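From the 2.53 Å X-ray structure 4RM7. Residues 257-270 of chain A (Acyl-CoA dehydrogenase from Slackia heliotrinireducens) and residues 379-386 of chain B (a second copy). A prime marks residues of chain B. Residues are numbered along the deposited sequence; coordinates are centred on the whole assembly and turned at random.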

ATOM      1  N   ALA A 257      -9.547  14.726  -9.776  1.00 28.61           N
ATOM      2  CA  ALA A 257      -8.480  13.762  -9.986  1.00 32.73           C
ATOM      3  C   ALA A 257      -8.153  13.662 -11.474  1.00 38.15           C
ATOM      4  O   ALA A 257      -6.992  13.603 -11.884  1.00 44.62           O
ATOM      5  CB  ALA A 257      -8.881  12.374  -9.418  1.00 29.06           C
ATOM      6  N   GLN A 258      -9.194  13.668 -12.286  1.00 32.56           N
ATOM      7  CA  GLN A 258      -9.008  13.567 -13.718  1.00 33.24           C
ATOM      8  C   GLN A 258      -8.229  14.784 -14.250  1.00 38.05           C
ATOM      9  O   GLN A 258      -7.448  14.660 -15.200  1.00 44.55           O
ATOM     10  CB  GLN A 258     -10.368  13.430 -14.408  1.00 31.66           C
ATOM     11  CG  GLN A 258     -10.281  13.312 -15.904  1.00 37.04           C
ATOM     12  CD  GLN A 258      -9.566  12.052 -16.328  1.00 44.91           C
ATOM     13  OE1 GLN A 258     -10.082  10.962 -16.144  1.00 48.80           O
ATOM     14  NE2 GLN A 258      -8.371  12.195 -16.904  1.00 47.83           N
ATOM     15  N   ALA A 259      -8.440  15.951 -13.630  1.00 35.61           N
ATOM     16  CA  ALA A 259      -7.777  17.188 -14.049  1.00 37.80           C
ATOM     17  C   ALA A 259      -6.286  17.122 -13.730  1.00 42.84           C
ATOM     18  O   ALA A 259      -5.447  17.541 -14.532  1.00 52.32           O
ATOM     19  CB  ALA A 259      -8.409  18.388 -13.376  1.00 37.74           C
ATOM     20  N   ALA A 260      -5.974  16.578 -12.558  1.00 34.54           N
ATOM     21  CA  ALA A 260      -4.602  16.341 -12.147  1.00 37.18           C
ATOM     22  C   ALA A 260      -3.878  15.379 -13.093  1.00 40.88           C
ATOM     23  O   ALA A 260      -2.699  15.556 -13.401  1.00 44.61           O
ATOM     24  CB  ALA A 260      -4.569  15.795 -10.732  1.00 31.88           C
HETATM   25  N   MSE A 261      -4.590  14.354 -13.540  1.00 36.88           N
HETATM   26  CA  MSE A 261      -4.006  13.388 -14.451  1.00 41.33           C
HETATM   27  C   MSE A 261      -3.672  14.046 -15.799  1.00 41.79           C
HETATM   28  O   MSE A 261      -2.570  13.869 -16.321  1.00 38.60           O
HETATM   29  CB  MSE A 261      -4.941  12.196 -14.650  1.00 39.00           C
HETATM   30  CG  MSE A 261      -4.487  11.259 -15.749  1.00 45.29           C
HETATM   31 SE   MSE A 261      -2.869  10.286 -15.254  0.69 51.95          SE
HETATM   32  CE  MSE A 261      -3.123   8.809 -16.485  1.00 52.60           C
ATOM     33  N   GLU A 262      -4.613  14.811 -16.347  1.00 34.46           N
ATOM     34  CA  GLU A 262      -4.337  15.587 -17.558  1.00 36.47           C
ATOM     35  C   GLU A 262      -3.083  16.464 -17.454  1.00 43.89           C
ATOM     36  O   GLU A 262      -2.277  16.504 -18.396  1.00 54.37           O
ATOM     37  CB  GLU A 262      -5.526  16.447 -17.919  1.00 33.69           C
ATOM     38  CG  GLU A 262      -6.727  15.629 -18.297  1.00 44.41           C
ATOM     39  CD  GLU A 262      -7.991  16.463 -18.387  1.00 56.35           C
ATOM     40  OE1 GLU A 262      -7.898  17.700 -18.211  1.00 59.82           O
ATOM     41  OE2 GLU A 262      -9.077  15.887 -18.640  1.00 58.47           O
ATOM     42  N   ASP A 263      -2.882  17.136 -16.319  1.00 42.71           N
ATOM     43  CA  ASP A 263      -1.672  17.964 -16.159  1.00 42.29           C
ATOM     44  C   ASP A 263      -0.407  17.103 -16.143  1.00 46.02           C
ATOM     45  O   ASP A 263       0.601  17.456 -16.773  1.00 49.55           O
ATOM     46  CB  ASP A 263      -1.729  18.822 -14.882  1.00 43.69           C
ATOM     47  CG  ASP A 263      -2.854  19.848 -14.911  1.00 52.99           C
ATOM     48  OD1 ASP A 263      -3.433  20.058 -15.994  1.00 55.89           O
ATOM     49  OD2 ASP A 263      -3.164  20.441 -13.853  1.00 62.02           O
ATOM     50  N   ALA A 264      -0.466  15.987 -15.415  1.00 41.17           N
ATOM     51  CA  ALA A 264       0.631  15.028 -15.365  1.00 41.84           C
ATOM     52  C   ALA A 264       1.006  14.553 -16.769  1.00 48.91           C
ATOM     53  O   ALA A 264       2.177  14.583 -17.154  1.00 51.73           O
ATOM     54  CB  ALA A 264       0.254  13.827 -14.483  1.00 38.34           C
ATOM     55  N   VAL A 265       0.004  14.122 -17.530  1.00 47.61           N
ATOM     56  CA  VAL A 265       0.233  13.639 -18.882  1.00 48.45           C
ATOM     57  C   VAL A 265       0.802  14.761 -19.765  1.00 49.77           C
ATOM     58  O   VAL A 265       1.772  14.556 -20.489  1.00 54.33           O
ATOM     59  CB  VAL A 265      -1.065  13.061 -19.500  1.00 44.01           C
ATOM     60  CG1 VAL A 265      -0.855  12.746 -20.945  1.00 44.08           C
ATOM     61  CG2 VAL A 265      -1.507  11.786 -18.745  1.00 42.33           C
ATOM     62  N   ALA A 266       0.238  15.955 -19.680  1.00 41.79           N
ATOM     63  CA  ALA A 266       0.729  17.044 -20.510  1.00 42.54           C
ATOM     64  C   ALA A 266       2.182  17.391 -20.161  1.00 54.75           C
ATOM     65  O   ALA A 266       2.999  17.679 -21.046  1.00 58.29           O
ATOM     66  CB  ALA A 266      -0.156  18.265 -20.378  1.00 41.59           C
ATOM     67  N   TRP A 267       2.503  17.347 -18.874  1.00 58.77           N
ATOM     68  CA  TRP A 267       3.867  17.594 -18.439  1.00 55.06           C
ATOM     69  C   TRP A 267       4.784  16.499 -18.962  1.00 57.72           C
ATOM     70  O   TRP A 267       5.855  16.769 -19.483  1.00 56.33           O
ATOM     71  CB  TRP A 267       3.948  17.649 -16.916  1.00 53.72           C
ATOM     72  CG  TRP A 267       5.338  17.861 -16.396  1.00 62.34           C
ATOM     73  CD1 TRP A 267       6.283  16.900 -16.158  1.00 67.97           C
ATOM     74  CD2 TRP A 267       5.938  19.111 -16.038  1.00 68.18           C
ATOM     75  NE1 TRP A 267       7.436  17.479 -15.680  1.00 68.73           N
ATOM     76  CE2 TRP A 267       7.251  18.834 -15.597  1.00 72.19           C
ATOM     77  CE3 TRP A 267       5.497  20.445 -16.060  1.00 82.90           C
ATOM     78  CZ2 TRP A 267       8.132  19.843 -15.186  1.00 87.46           C
ATOM     79  CZ3 TRP A 267       6.371  21.443 -15.648  1.00 92.87           C
ATOM     80  CH2 TRP A 267       7.673  21.136 -15.218  1.00 94.31           C
ATOM     81  N   ALA A 268       4.343  15.260 -18.808  1.00 54.41           N
ATOM     82  CA  ALA A 268       5.150  14.105 -19.154  1.00 54.34           C
ATOM     83  C   ALA A 268       5.555  14.120 -20.622  1.00 61.33           C
ATOM     84  O   ALA A 268       6.725  13.934 -20.927  1.00 70.28           O
ATOM     85  CB  ALA A 268       4.396  12.811 -18.822  1.00 49.92           C
ATOM     86  N   ARG A 269       4.603  14.333 -21.531  1.00 62.19           N
ATOM     87  CA  ARG A 269       4.947  14.364 -22.953  1.00 63.90           C
ATOM     88  C   ARG A 269       5.715  15.626 -23.308  1.00 65.55           C
ATOM     89  O   ARG A 269       6.767  15.567 -23.944  1.00 67.46           O
ATOM     90  CB  ARG A 269       3.710  14.246 -23.847  1.00 56.15           C
ATOM     91  CG  ARG A 269       2.528  15.053 -23.429  1.00 57.42           C
ATOM     92  CD  ARG A 269       1.635  15.348 -24.613  1.00 65.67           C
ATOM     93  NE  ARG A 269       1.563  14.212 -25.518  1.00 71.29           N
ATOM     94  CZ  ARG A 269       0.578  13.319 -25.529  1.00 69.88           C
ATOM     95  NH1 ARG A 269      -0.448  13.433 -24.689  1.00 60.86           N
ATOM     96  NH2 ARG A 269       0.622  12.315 -26.402  1.00 80.78           N
ATOM     97  N   GLY A 270       5.196  16.766 -22.885  1.00 71.59           N
ATOM     98  CA  GLY A 270       5.854  18.026 -23.161  1.00 76.02           C
ATOM     99  C   GLY A 270       7.286  18.046 -22.666  1.00 86.33           C
ATOM    100  O   GLY A 270       8.227  18.197 -23.443  1.00 98.23           O
TER
ATOM    101  N   LEU B 379      -0.416   4.126 -24.825  1.00 45.69           N
ATOM    102  CA  LEU B 379      -1.849   4.207 -25.106  1.00 43.07           C
ATOM    103  C   LEU B 379      -2.535   5.287 -24.271  1.00 48.15           C
ATOM    104  O   LEU B 379      -3.495   5.924 -24.721  1.00 47.38           O
ATOM    105  CB  LEU B 379      -2.502   2.851 -24.858  1.00 38.36           C
ATOM    106  CG  LEU B 379      -1.879   1.740 -25.718  1.00 40.18           C
ATOM    107  CD1 LEU B 379      -2.436   0.408 -25.336  1.00 38.87           C
ATOM    108  CD2 LEU B 379      -2.138   2.022 -27.194  1.00 38.09           C
ATOM    109  N   ILE B 380      -2.038   5.484 -23.052  1.00 44.47           N
ATOM    110  CA  ILE B 380      -2.543   6.529 -22.175  1.00 38.23           C
ATOM    111  C   ILE B 380      -2.182   7.919 -22.738  1.00 42.40           C
ATOM    112  O   ILE B 380      -3.033   8.800 -22.807  1.00 44.19           O
ATOM    113  CB  ILE B 380      -1.998   6.348 -20.746  1.00 38.06           C
ATOM    114  CG1 ILE B 380      -2.651   5.117 -20.093  1.00 40.04           C
ATOM    115  CG2 ILE B 380      -2.245   7.591 -19.898  1.00 36.75           C
ATOM    116  CD1 ILE B 380      -2.043   4.733 -18.756  1.00 35.86           C
ATOM    117  N   LEU B 381      -0.933   8.087 -23.175  1.00 43.74           N
ATOM    118  CA  LEU B 381      -0.481   9.318 -23.810  1.00 42.52           C
ATOM    119  C   LEU B 381      -1.311   9.620 -25.027  1.00 48.76           C
ATOM    120  O   LEU B 381      -1.793  10.731 -25.210  1.00 59.00           O
ATOM    121  CB  LEU B 381       0.985   9.223 -24.208  1.00 40.58           C
ATOM    122  CG  LEU B 381       2.032   9.348 -23.098  1.00 48.75           C
ATOM    123  CD1 LEU B 381       3.247  10.055 -23.632  1.00 55.03           C
ATOM    124  CD2 LEU B 381       1.500  10.087 -21.902  1.00 38.28           C
ATOM    125  N   GLU B 382      -1.472   8.600 -25.851  1.00 51.82           N
ATOM    126  CA  GLU B 382      -2.304   8.661 -27.038  1.00 49.61           C
ATOM    127  C   GLU B 382      -3.729   9.078 -26.665  1.00 51.38           C
ATOM    128  O   GLU B 382      -4.335   9.917 -27.326  1.00 62.81           O
ATOM    129  CB  GLU B 382      -2.256   7.293 -27.731  1.00 53.15           C
ATOM    130  CG  GLU B 382      -2.900   7.133 -29.099  1.00 73.62           C
ATOM    131  CD  GLU B 382      -2.841   5.658 -29.563  1.00 90.49           C
ATOM    132  OE1 GLU B 382      -3.882   4.956 -29.527  1.00 91.60           O
ATOM    133  OE2 GLU B 382      -1.743   5.182 -29.936  1.00 93.53           O
ATOM    134  N   GLN B 383      -4.253   8.528 -25.576  1.00 48.73           N
ATOM    135  CA  GLN B 383      -5.646   8.788 -25.211  1.00 53.55           C
ATOM    136  C   GLN B 383      -5.866  10.236 -24.775  1.00 54.06           C
ATOM    137  O   GLN B 383      -6.910  10.833 -25.048  1.00 55.61           O
ATOM    138  CB  GLN B 383      -6.091   7.823 -24.105  1.00 52.00           C
ATOM    139  CG  GLN B 383      -7.387   8.210 -23.425  1.00 56.59           C
ATOM    140  CD  GLN B 383      -7.802   7.223 -22.347  1.00 57.82           C
ATOM    141  OE1 GLN B 383      -7.876   6.012 -22.589  1.00 63.38           O
ATOM    142  NE2 GLN B 383      -8.078   7.738 -21.149  1.00 53.14           N
ATOM    143  N   TYR B 384      -4.871  10.810 -24.114  1.00 50.73           N
ATOM    144  CA  TYR B 384      -5.001  12.167 -23.621  1.00 49.45           C
ATOM    145  C   TYR B 384      -4.586  13.210 -24.647  1.00 60.62           C
ATOM    146  O   TYR B 384      -4.934  14.376 -24.513  1.00 63.02           O
ATOM    147  CB  TYR B 384      -4.189  12.330 -22.338  1.00 46.10           C
ATOM    148  CG  TYR B 384      -4.890  11.723 -21.163  1.00 48.47           C
ATOM    149  CD1 TYR B 384      -5.906  12.405 -20.516  1.00 49.04           C
ATOM    150  CD2 TYR B 384      -4.569  10.450 -20.724  1.00 44.95           C
ATOM    151  CE1 TYR B 384      -6.566  11.835 -19.455  1.00 54.49           C
ATOM    152  CE2 TYR B 384      -5.225   9.875 -19.660  1.00 40.74           C
ATOM    153  CZ  TYR B 384      -6.217  10.567 -19.036  1.00 43.63           C
ATOM    154  OH  TYR B 384      -6.862  10.006 -17.983  1.00 44.64           O
ATOM    155  N   LYS B 385      -3.822  12.800 -25.654  1.00 67.39           N
ATOM    156  CA  LYS B 385      -3.564  13.661 -26.805  1.00 68.19           C
ATOM    157  C   LYS B 385      -4.835  13.753 -27.644  1.00 69.31           C
ATOM    158  O   LYS B 385      -5.255  14.849 -28.025  1.00 64.26           O
ATOM    159  CB  LYS B 385      -2.403  13.128 -27.652  1.00 62.12           C
ATOM    160  CG  LYS B 385      -2.436  13.578 -29.095  1.00 68.46           C
ATOM    161  CD  LYS B 385      -1.385  12.866 -29.926  1.00 78.32           C
ATOM    162  CE  LYS B 385      -1.469  13.260 -31.395  1.00 82.70           C
ATOM    163  NZ  LYS B 385      -0.719  12.295 -32.249  1.00 85.01           N
ATOM    164  N   ALA B 386      -5.445  12.586 -27.884  1.00 81.53           N
ATOM    165  CA  ALA B 386      -6.633  12.412 -28.735  1.00 85.69           C
ATOM    166  C   ALA B 386      -7.862  13.198 -28.257  1.00 94.32           C
ATOM    167  O   ALA B 386      -8.557  13.816 -29.068  1.00102.66           O
ATOM    168  CB  ALA B 386      -6.976  10.931 -28.842  1.00 74.47           C
TER
HETATM  169  O   HOH W   1      -9.696   8.618 -17.242  1.00 48.14           O

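Two helices from separate copies of the acyl-CoA dehydrogenase cross steeply here, their N-to-C directions 108° apart and their axes 10.2 Å apart at closest approach. The contact buries 461 Å², both sides summed, and it has an apolar middle with a polar anchor toward each end of the chain A stretch.

Tyr384′ gives up more surface than any other residue, 108 Å². Its CA-to-CB bond points toward chain A, and the side chain enters as a knob among Gln258, Met261, Glu262 and Val265, residues spaced three and four apart along one side of their helix. A tyrosine suits this place because its ring can fill the hole with carbon while its hydroxyl meets a polar group at the far end. That group is the amide of Gln258: NE2 donates to Tyr384′ OH over 2.9 Å, with a nearly straight N-H...O angle of 172°, and approaches near the plane of the ring. Gln258 starts out sideways, but with chi1 t and chi2 p its end comes nearer the partner helix. The other half of the same amide is satisfied too, since water 1 donates to Gln258 OE1 (2.6 Å) and also to Tyr384′ OH (3.2 Å). One water thus closes a small ring with the direct bond, and the phenol oxygen accepts from both amide and water.

Around this site the packing is apolar. Met261, modelled as selenomethionine, is long and flexible; Met261 CG lies 3.8 Å from Tyr384′ CZ and Met261 CE 3.7 Å from Ile380′ CG2. Val265, a compact branched residue pointing toward chain B, places CG1 3.6 Å from Tyr384′ CB and 3.7 Å from Leu381′ CD2, so this one methyl touches two neighbours. Even Glu262 contributes carbon, its CG lying 4.0 Å from Tyr384′ CE1, while its OE2 is hydrogen-bonded elsewhere in the structure.

At the second anchor, Arg269 reaches the backbone of chain B. Arg269 NH1 donates to Leu381′ O at 3.1 Å, and Arg269 NH2 makes a weak bond to the same Leu381′ O, also at 3.1 Å; the angles, 147° and 144°, are those of a fork closing on a single acceptor. Leu381′ O already accepts from Lys385′ N (2.9 Å) within its own helix, so the arginine adds to the helical bond without replacing it. A long side chain with two terminal nitrogens is well matched to this task. Leu381′ CD1 lies over one guanidinium face, and Lys385′ CB comes within 3.4 Å of Arg269 NH2, although the lysine's end leads away.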